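Local coordinates for protein transcobalamin-1 (Homo sapiens, PDB 4KKI) that carries vitamin B12, holding it with femtomolar affinity and shielding it from stomach acid, at residues Leu112-His117 with Cys155-Asn160; Asp120-Lys125 with Val151-Leu156. One frame throughout, in Å; residues are numbered along the deposited sequence.

Both contacts lie in the alpha-helical N-terminal domain, an alpha6-alpha6 barrel, with their centres about 7 Å apart. Along the chain come helix 111-115, then helix 118-135, then helix 144-156; each of the first two packs against the last, at its C-terminal exit in contact 1 and along its final turns in contact 2. The contacts share Cys155 and Leu156, and they also touch: Glu123 OE2 of contact 2 probably accepts a hydrogen bond from Asn160 N of contact 1. Contact 1 is remote from the ligand, whereas contact 2 lies nearer, with the Leu122 side chain about 10 Å from it. Together they join the end of helix 144-156 to its two predecessors.

Contact 1: Leu112-His117 with Cys155-Asn160; sequences LIYDYH and CLFNGN
Ile113 and Tyr114 reach across to Phe157 in the alpha6-alpha6 barrel of haptocorrin, where short helix 111-115 faces the residues that lead out of helix 144-156. Phe157 is the first residue past that helix to leave helical backbone angles, and its ring is buried while the chain turns away. Side chains alone make the contact: even the nearest pair of CA atoms, those of Ile113 and Phe157, stand 9.8 Å apart.

The apolar part is a single methyl against a ring. Ile113 sends its CD1 to within 4.3 Å of Phe157 CE2, approaching obliquely. A nearly straight end to the isoleucine chain, with chi2 at 175°, carries that methyl outward from its helix. Leu102 of helix 92-102 and Ile119 of helix 118-135 also touch Ile113, while Ile99, Leu100 and Ile119 press on Phe157, so both side chains belong to a core built from several helices.

The second part involves the tyrosine. Tyr114 and Phe157 meet at about a right angle, but it is the phenol oxygen, and not the tyrosine ring, that does the touching. This oxygen lies near the plane of the phenylalanine ring, at its edge, and makes a van der Waals approach with no stacking. Tyr114 is otherwise exposed, and its long side chain carries the hydroxyl to the margin of the buried ring. Its own ring is backed by the preceding residue: Ile113 CG2 sits over the centre of one face, 4.3 Å above the plane. Tyr114 OH ends 4.1 Å from Phe157 CD2.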
ATOM      1  N   LEU A 112      -0.200  16.423  17.922  1.00 53.97           N
ATOM      2  CA  LEU A 112      -1.419  15.618  17.926  1.00 49.76           C
ATOM      3  C   LEU A 112      -1.115  14.164  18.265  1.00 53.80           C
ATOM      4  O   LEU A 112      -1.948  13.464  18.839  1.00 55.70           O
ATOM      5  CB  LEU A 112      -2.139  15.699  16.576  1.00 57.05           C
ATOM      6  CG  LEU A 112      -3.070  16.884  16.300  1.00 70.39           C
ATOM      7  CD1 LEU A 112      -2.305  18.198  16.219  1.00 76.92           C
ATOM      8  CD2 LEU A 112      -3.864  16.646  15.022  1.00 64.31           C
ATOM      9  N   ILE A 113       0.081  13.717  17.902  1.00 51.34           N
ATOM     10  CA  ILE A 113       0.516  12.363  18.208  1.00 54.50           C
ATOM     11  C   ILE A 113       0.588  12.154  19.713  1.00 52.94           C
ATOM     12  O   ILE A 113       0.121  11.142  20.235  1.00 64.95           O
ATOM     13  CB  ILE A 113       1.901  12.071  17.613  1.00 52.37           C
ATOM     14  CG1 ILE A 113       1.882  12.272  16.096  1.00 51.60           C
ATOM     15  CG2 ILE A 113       2.343  10.660  17.973  1.00 49.97           C
ATOM     16  CD1 ILE A 113       3.240  12.124  15.440  1.00 36.73           C
ATOM     17  N   TYR A 114       1.168  13.124  20.408  1.00 56.18           N
ATOM     18  CA  TYR A 114       1.391  12.995  21.841  1.00 58.35           C
ATOM     19  C   TYR A 114       0.217  13.518  22.661  1.00 49.03           C
ATOM     20  O   TYR A 114       0.018  13.103  23.803  1.00 65.59           O
ATOM     21  CB  TYR A 114       2.699  13.684  22.231  1.00 58.24           C
ATOM     22  CG  TYR A 114       3.867  13.225  21.388  1.00 62.61           C
ATOM     23  CD1 TYR A 114       4.462  11.989  21.609  1.00 66.21           C
ATOM     24  CD2 TYR A 114       4.362  14.016  20.359  1.00 58.40           C
ATOM     25  CE1 TYR A 114       5.525  11.558  20.837  1.00 61.87           C
ATOM     26  CE2 TYR A 114       5.425  13.594  19.582  1.00 63.83           C
ATOM     27  CZ  TYR A 114       6.001  12.364  19.826  1.00 65.54           C
ATOM     28  OH  TYR A 114       7.059  11.938  19.056  1.00 70.00           O
ATOM     29  N   ASP A 115      -0.565  14.418  22.076  1.00 47.34           N
ATOM     30  CA  ASP A 115      -1.747  14.947  22.751  1.00 62.58           C
ATOM     31  C   ASP A 115      -2.896  13.944  22.728  1.00 60.92           C
ATOM     32  O   ASP A 115      -3.764  13.964  23.600  1.00 59.21           O
ATOM     33  CB  ASP A 115      -2.185  16.276  22.128  1.00 74.39           C
ATOM     34  CG  ASP A 115      -1.214  17.406  22.417  1.00 83.42           C
ATOM     35  OD1 ASP A 115      -0.485  17.322  23.429  1.00 87.26           O
ATOM     36  OD2 ASP A 115      -1.183  18.381  21.635  1.00 87.55           O
ATOM     37  N   TYR A 116      -2.895  13.065  21.730  1.00 57.21           N
ATOM     38  CA  TYR A 116      -3.937  12.051  21.605  1.00 58.60           C
ATOM     39  C   TYR A 116      -3.426  10.675  22.021  1.00 55.77           C
ATOM     40  O   TYR A 116      -4.183   9.701  22.028  1.00 60.06           O
ATOM     41  CB  TYR A 116      -4.460  11.990  20.167  1.00 60.36           C
ATOM     42  CG  TYR A 116      -5.174  13.239  19.703  1.00 71.61           C
ATOM     43  CD1 TYR A 116      -5.881  14.035  20.596  1.00 71.07           C
ATOM     44  CD2 TYR A 116      -5.142  13.623  18.368  1.00 73.36           C
ATOM     45  CE1 TYR A 116      -6.537  15.177  20.172  1.00 72.54           C
ATOM     46  CE2 TYR A 116      -5.793  14.763  17.935  1.00 79.50           C
ATOM     47  CZ  TYR A 116      -6.488  15.537  18.841  1.00 83.22           C
ATOM     48  OH  TYR A 116      -7.137  16.672  18.411  1.00 91.47           O
ATOM     49  N   HIS A 117      -2.142  10.607  22.364  1.00 52.84           N
ATOM     50  CA  HIS A 117      -1.485   9.353  22.734  1.00 58.10           C
ATOM     51  C   HIS A 117      -1.622   8.284  21.652  1.00 57.75           C
ATOM     52  O   HIS A 117      -1.937   7.127  21.938  1.00 60.99           O
ATOM     53  CB  HIS A 117      -2.003   8.842  24.083  1.00 55.13           C
ATOM     54  CG  HIS A 117      -1.553   9.666  25.248  1.00 53.28           C
ATOM     55  ND1 HIS A 117      -0.538   9.269  26.092  1.00 64.81           N
ATOM     56  CD2 HIS A 117      -1.965  10.874  25.698  1.00 57.88           C
ATOM     57  CE1 HIS A 117      -0.351  10.193  27.017  1.00 64.88           C
ATOM     58  NE2 HIS A 117      -1.204  11.177  26.801  1.00 60.14           N
ATOM     59  N   CYS A 155       8.803   1.971  15.701  1.00 46.04           N
ATOM     60  CA  CYS A 155      10.258   2.061  15.689  1.00 40.38           C
ATOM     61  C   CYS A 155      10.752   3.492  15.479  1.00 41.58           C
ATOM     62  O   CYS A 155      11.633   3.965  16.197  1.00 45.07           O
ATOM     63  CB  CYS A 155      10.834   1.148  14.605  1.00 39.50           C
ATOM     64  SG  CYS A 155      12.592   1.367  14.317  1.00 39.96           S
ATOM     65  N   LEU A 156      10.179   4.177  14.493  1.00 39.78           N
ATOM     66  CA  LEU A 156      10.581   5.544  14.163  1.00 41.57           C
ATOM     67  C   LEU A 156      10.260   6.553  15.264  1.00 48.04           C
ATOM     68  O   LEU A 156      10.911   7.592  15.366  1.00 47.06           O
ATOM     69  CB  LEU A 156       9.922   5.993  12.858  1.00 38.96           C
ATOM     70  CG  LEU A 156      10.468   5.397  11.561  1.00 44.18           C
ATOM     71  CD1 LEU A 156       9.580   5.777  10.384  1.00 38.62           C
ATOM     72  CD2 LEU A 156      11.894   5.872  11.333  1.00 30.16           C
ATOM     73  N   PHE A 157       9.255   6.252  16.080  1.00 42.79           N
ATOM     74  CA  PHE A 157       8.806   7.204  17.095  1.00 56.14           C
ATOM     75  C   PHE A 157       8.995   6.690  18.520  1.00 55.22           C
ATOM     76  O   PHE A 157       8.306   7.125  19.444  1.00 59.42           O
ATOM     77  CB  PHE A 157       7.354   7.621  16.837  1.00 46.92           C
ATOM     78  CG  PHE A 157       7.170   8.373  15.552  1.00 41.33           C
ATOM     79  CD1 PHE A 157       6.994   7.695  14.357  1.00 41.02           C
ATOM     80  CD2 PHE A 157       7.195   9.757  15.533  1.00 51.33           C
ATOM     81  CE1 PHE A 157       6.837   8.383  13.168  1.00 47.06           C
ATOM     82  CE2 PHE A 157       7.036  10.451  14.347  1.00 55.25           C
ATOM     83  CZ  PHE A 157       6.860   9.763  13.163  1.00 38.28           C
ATOM     84  N   ASN A 158       9.940   5.767  18.681  1.00 50.93           N
ATOM     85  CA  ASN A 158      10.326   5.254  19.992  1.00 57.20           C
ATOM     86  C   ASN A 158       9.167   4.678  20.797  1.00 58.90           C
ATOM     87  O   ASN A 158       9.097   4.855  22.011  1.00 59.02           O
ATOM     88  CB  ASN A 158      11.040   6.337  20.805  1.00 66.25           C
ATOM     89  CG  ASN A 158      12.330   6.795  20.158  1.00 77.57           C
ATOM     90  OD1 ASN A 158      12.448   7.942  19.728  1.00 84.87           O
ATOM     91  ND2 ASN A 158      13.306   5.898  20.086  1.00 79.11           N
ATOM     92  N   GLY A 159       8.256   3.998  20.111  1.00 56.64           N
ATOM     93  CA  GLY A 159       7.156   3.328  20.777  1.00 48.35           C
ATOM     94  C   GLY A 159       7.626   2.013  21.361  1.00 54.76           C
ATOM     95  O   GLY A 159       8.689   1.511  20.996  1.00 62.19           O
ATOM     96  N   ASN A 160       6.838   1.449  22.268  1.00 56.59           N
ATOM     97  CA  ASN A 160       7.207   0.196  22.912  1.00 60.95           C
ATOM     98  C   ASN A 160       6.735  -1.014  22.111  1.00 62.31           C
ATOM     99  O   ASN A 160       5.537  -1.215  21.917  1.00 62.74           O
ATOM    100  CB  ASN A 160       6.665   0.145  24.343  1.00 75.98           C
ATOM    101  CG  ASN A 160       7.380  -0.882  25.203  1.00 93.32           C
ATOM    102  OD1 ASN A 160       7.610  -2.016  24.782  1.00 93.24           O
ATOM    103  ND2 ASN A 160       7.743  -0.483  26.417  1.00101.67           N
TER

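Contact 2: Asp120-Lys125 with Val151-Leu156; sequences DKLENK and VLALCL
Two helices of the alpha6-alpha6 barrel, packed roughly antiparallel, form this contact, with Leu122 and Glu123 of helix 118-135 set against Ala153 and Leu154 of helix 144-156. The axes of the two short segments approach to 10.4 Å, and their N-to-C directions make an angle of 144°. Glu123 and Leu154 have the nearest CA atoms across the pair, 7.5 Å apart.

Leucine against leucine makes the centre of the interface. In Leu122, CG anti to the backbone nitrogen (chi1 -178°) turns CD2 toward the facing helix; this CD2 arrives 3.7 Å from Leu154 CD2 and also lies 3.7 Å from Ala153 CB. Leu154 answers with its own CD2, which lies between the two residues of the facing helix and also touches Glu123 CG at 3.7 Å. Cutting Leu122 back to an alanine would probably take away the methyl that Leu154 CD2 and Ala153 CB share, and open a gap between the helices.

Glu123 thus plays two parts. Its aliphatic stem packs on Leu154, while the extended chain beyond CG takes the carboxylate past the apolar layer, where OE2 accepts a hydrogen bond from the backbone N of Asn160, just beyond the end of helix 144-156.

The side chain of Leu122 is about 10 Å from the bound cyanocobalamin and about 8 Å from that of Gln146, a cyanocobalamin-binding residue, so this is packing near the site rather than in it. Around the pair, Ile99 of helix 92-102 closes over Leu122, Phe126 of helix 118-135 extends the core beside Leu154, and helix 185-203 packs on helix 144-156 through Cys197 and Val198.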
ATOM      1  N   ASP A 120       0.746   5.210  21.979  1.00 49.02           N
ATOM      2  CA  ASP A 120       0.218   4.259  22.949  1.00 56.67           C
ATOM      3  C   ASP A 120      -0.917   3.445  22.335  1.00 50.13           C
ATOM      4  O   ASP A 120      -1.001   2.233  22.537  1.00 50.13           O
ATOM      5  CB  ASP A 120      -0.263   4.979  24.213  1.00 64.38           C
ATOM      6  CG  ASP A 120       0.879   5.571  25.020  1.00 72.25           C
ATOM      7  OD1 ASP A 120       1.952   5.826  24.435  1.00 74.66           O
ATOM      8  OD2 ASP A 120       0.704   5.784  26.238  1.00 86.76           O
ATOM      9  N   LYS A 121      -1.777   4.113  21.573  1.00 42.21           N
ATOM     10  CA  LYS A 121      -2.909   3.444  20.936  1.00 49.27           C
ATOM     11  C   LYS A 121      -2.436   2.459  19.873  1.00 48.57           C
ATOM     12  O   LYS A 121      -3.022   1.391  19.697  1.00 52.30           O
ATOM     13  CB  LYS A 121      -3.878   4.465  20.333  1.00 56.23           C
ATOM     14  CG  LYS A 121      -4.723   5.199  21.363  1.00 71.78           C
ATOM     15  CD  LYS A 121      -5.685   4.251  22.063  1.00 86.30           C
ATOM     16  CE  LYS A 121      -6.390   4.929  23.231  1.00 96.95           C
ATOM     17  NZ  LYS A 121      -7.120   6.160  22.822  1.00100.50           N
ATOM     18  N   LEU A 122      -1.370   2.826  19.171  1.00 47.96           N
ATOM     19  CA  LEU A 122      -0.798   1.963  18.146  1.00 46.01           C
ATOM     20  C   LEU A 122      -0.209   0.699  18.764  1.00 51.22           C
ATOM     21  O   LEU A 122      -0.294  -0.380  18.181  1.00 48.79           O
ATOM     22  CB  LEU A 122       0.267   2.711  17.342  1.00 34.77           C
ATOM     23  CG  LEU A 122       0.898   1.913  16.200  1.00 42.90           C
ATOM     24  CD1 LEU A 122      -0.167   1.456  15.214  1.00 40.37           C
ATOM     25  CD2 LEU A 122       1.968   2.728  15.496  1.00 42.46           C
ATOM     26  N   GLU A 123       0.381   0.838  19.948  1.00 50.34           N
ATOM     27  CA  GLU A 123       0.932  -0.308  20.665  1.00 48.62           C
ATOM     28  C   GLU A 123      -0.156  -1.326  20.995  1.00 51.42           C
ATOM     29  O   GLU A 123       0.056  -2.533  20.885  1.00 53.05           O
ATOM     30  CB  GLU A 123       1.631   0.144  21.947  1.00 42.94           C
ATOM     31  CG  GLU A 123       2.863   0.996  21.707  1.00 48.11           C
ATOM     32  CD  GLU A 123       3.422   1.590  22.986  1.00 52.99           C
ATOM     33  OE1 GLU A 123       2.898   1.270  24.073  1.00 58.66           O
ATOM     34  OE2 GLU A 123       4.383   2.381  22.902  1.00 54.97           O
ATOM     35  N   ASN A 124      -1.323  -0.829  21.393  1.00 48.59           N
ATOM     36  CA  ASN A 124      -2.452  -1.694  21.703  1.00 51.99           C
ATOM     37  C   ASN A 124      -3.022  -2.352  20.449  1.00 52.32           C
ATOM     38  O   ASN A 124      -3.292  -3.553  20.437  1.00 52.21           O
ATOM     39  CB  ASN A 124      -3.544  -0.919  22.446  1.00 53.45           C
ATOM     40  CG  ASN A 124      -3.061  -0.357  23.769  1.00 72.30           C
ATOM     41  OD1 ASN A 124      -2.135  -0.889  24.381  1.00 66.98           O
ATOM     42  ND2 ASN A 124      -3.688   0.726  24.217  1.00 83.00           N
ATOM     43  N   LYS A 125      -3.200  -1.562  19.394  1.00 47.86           N
ATOM     44  CA  LYS A 125      -3.728  -2.087  18.139  1.00 51.30           C
ATOM     45  C   LYS A 125      -2.775  -3.110  17.531  1.00 52.05           C
ATOM     46  O   LYS A 125      -3.209  -4.121  16.981  1.00 48.40           O
ATOM     47  CB  LYS A 125      -4.009  -0.955  17.147  1.00 46.01           C
ATOM     48  CG  LYS A 125      -5.183  -0.071  17.539  1.00 48.49           C
ATOM     49  CD  LYS A 125      -5.475   0.973  16.474  1.00 47.68           C
ATOM     50  CE  LYS A 125      -6.608   1.893  16.899  1.00 42.62           C
ATOM     51  NZ  LYS A 125      -7.876   1.145  17.110  1.00 45.17           N
ATOM     52  N   VAL A 151       5.130  -1.779  13.016  1.00 39.41           N
ATOM     53  CA  VAL A 151       6.489  -1.860  13.533  1.00 34.96           C
ATOM     54  C   VAL A 151       7.306  -0.646  13.100  1.00 43.53           C
ATOM     55  O   VAL A 151       8.056  -0.080  13.895  1.00 44.40           O
ATOM     56  CB  VAL A 151       7.188  -3.156  13.076  1.00 38.55           C
ATOM     57  CG1 VAL A 151       8.637  -3.179  13.540  1.00 42.19           C
ATOM     58  CG2 VAL A 151       6.437  -4.370  13.602  1.00 37.89           C
ATOM     59  N   LEU A 152       7.142  -0.241  11.844  1.00 40.60           N
ATOM     60  CA  LEU A 152       7.868   0.904  11.302  1.00 38.88           C
ATOM     61  C   LEU A 152       7.576   2.176  12.092  1.00 43.54           C
ATOM     62  O   LEU A 152       8.494   2.889  12.499  1.00 43.84           O
ATOM     63  CB  LEU A 152       7.520   1.108   9.824  1.00 39.96           C
ATOM     64  CG  LEU A 152       8.135   2.317   9.113  1.00 41.54           C
ATOM     65  CD1 LEU A 152       9.655   2.276   9.181  1.00 34.68           C
ATOM     66  CD2 LEU A 152       7.664   2.385   7.663  1.00 40.24           C
ATOM     67  N   ALA A 153       6.293   2.444  12.314  1.00 44.45           N
ATOM     68  CA  ALA A 153       5.867   3.638  13.037  1.00 46.25           C
ATOM     69  C   ALA A 153       6.321   3.617  14.496  1.00 44.52           C
ATOM     70  O   ALA A 153       6.829   4.617  15.006  1.00 45.61           O
ATOM     71  CB  ALA A 153       4.357   3.799  12.949  1.00 40.47           C
ATOM     72  N   LEU A 154       6.137   2.480  15.162  1.00 38.20           N
ATOM     73  CA  LEU A 154       6.561   2.322  16.550  1.00 42.27           C
ATOM     74  C   LEU A 154       8.072   2.470  16.693  1.00 47.49           C
ATOM     75  O   LEU A 154       8.563   3.025  17.677  1.00 47.84           O
ATOM     76  CB  LEU A 154       6.117   0.965  17.099  1.00 32.89           C
ATOM     77  CG  LEU A 154       4.612   0.767  17.283  1.00 39.82           C
ATOM     78  CD1 LEU A 154       4.301  -0.677  17.647  1.00 32.57           C
ATOM     79  CD2 LEU A 154       4.080   1.718  18.341  1.00 46.32           C
ATOM     80  N   CYS A 155       8.803   1.971  15.701  1.00 46.04           N
ATOM     81  CA  CYS A 155      10.258   2.061  15.689  1.00 40.38           C
ATOM     82  C   CYS A 155      10.752   3.492  15.479  1.00 41.58           C
ATOM     83  O   CYS A 155      11.633   3.965  16.197  1.00 45.07           O
ATOM     84  CB  CYS A 155      10.834   1.148  14.605  1.00 39.50           C
ATOM     85  SG  CYS A 155      12.592   1.367  14.317  1.00 39.96           S
ATOM     86  N   LEU A 156      10.179   4.177  14.493  1.00 39.78           N
ATOM     87  CA  LEU A 156      10.581   5.544  14.163  1.00 41.57           C
ATOM     88  C   LEU A 156      10.260   6.553  15.264  1.00 48.04           C
ATOM     89  O   LEU A 156      10.911   7.592  15.366  1.00 47.06           O
ATOM     90  CB  LEU A 156       9.922   5.993  12.858  1.00 38.96           C
ATOM     91  CG  LEU A 156      10.468   5.397  11.561  1.00 44.18           C
ATOM     92  CD1 LEU A 156       9.580   5.777  10.384  1.00 38.62           C
ATOM     93  CD2 LEU A 156      11.894   5.872  11.333  1.00 30.16           C
TER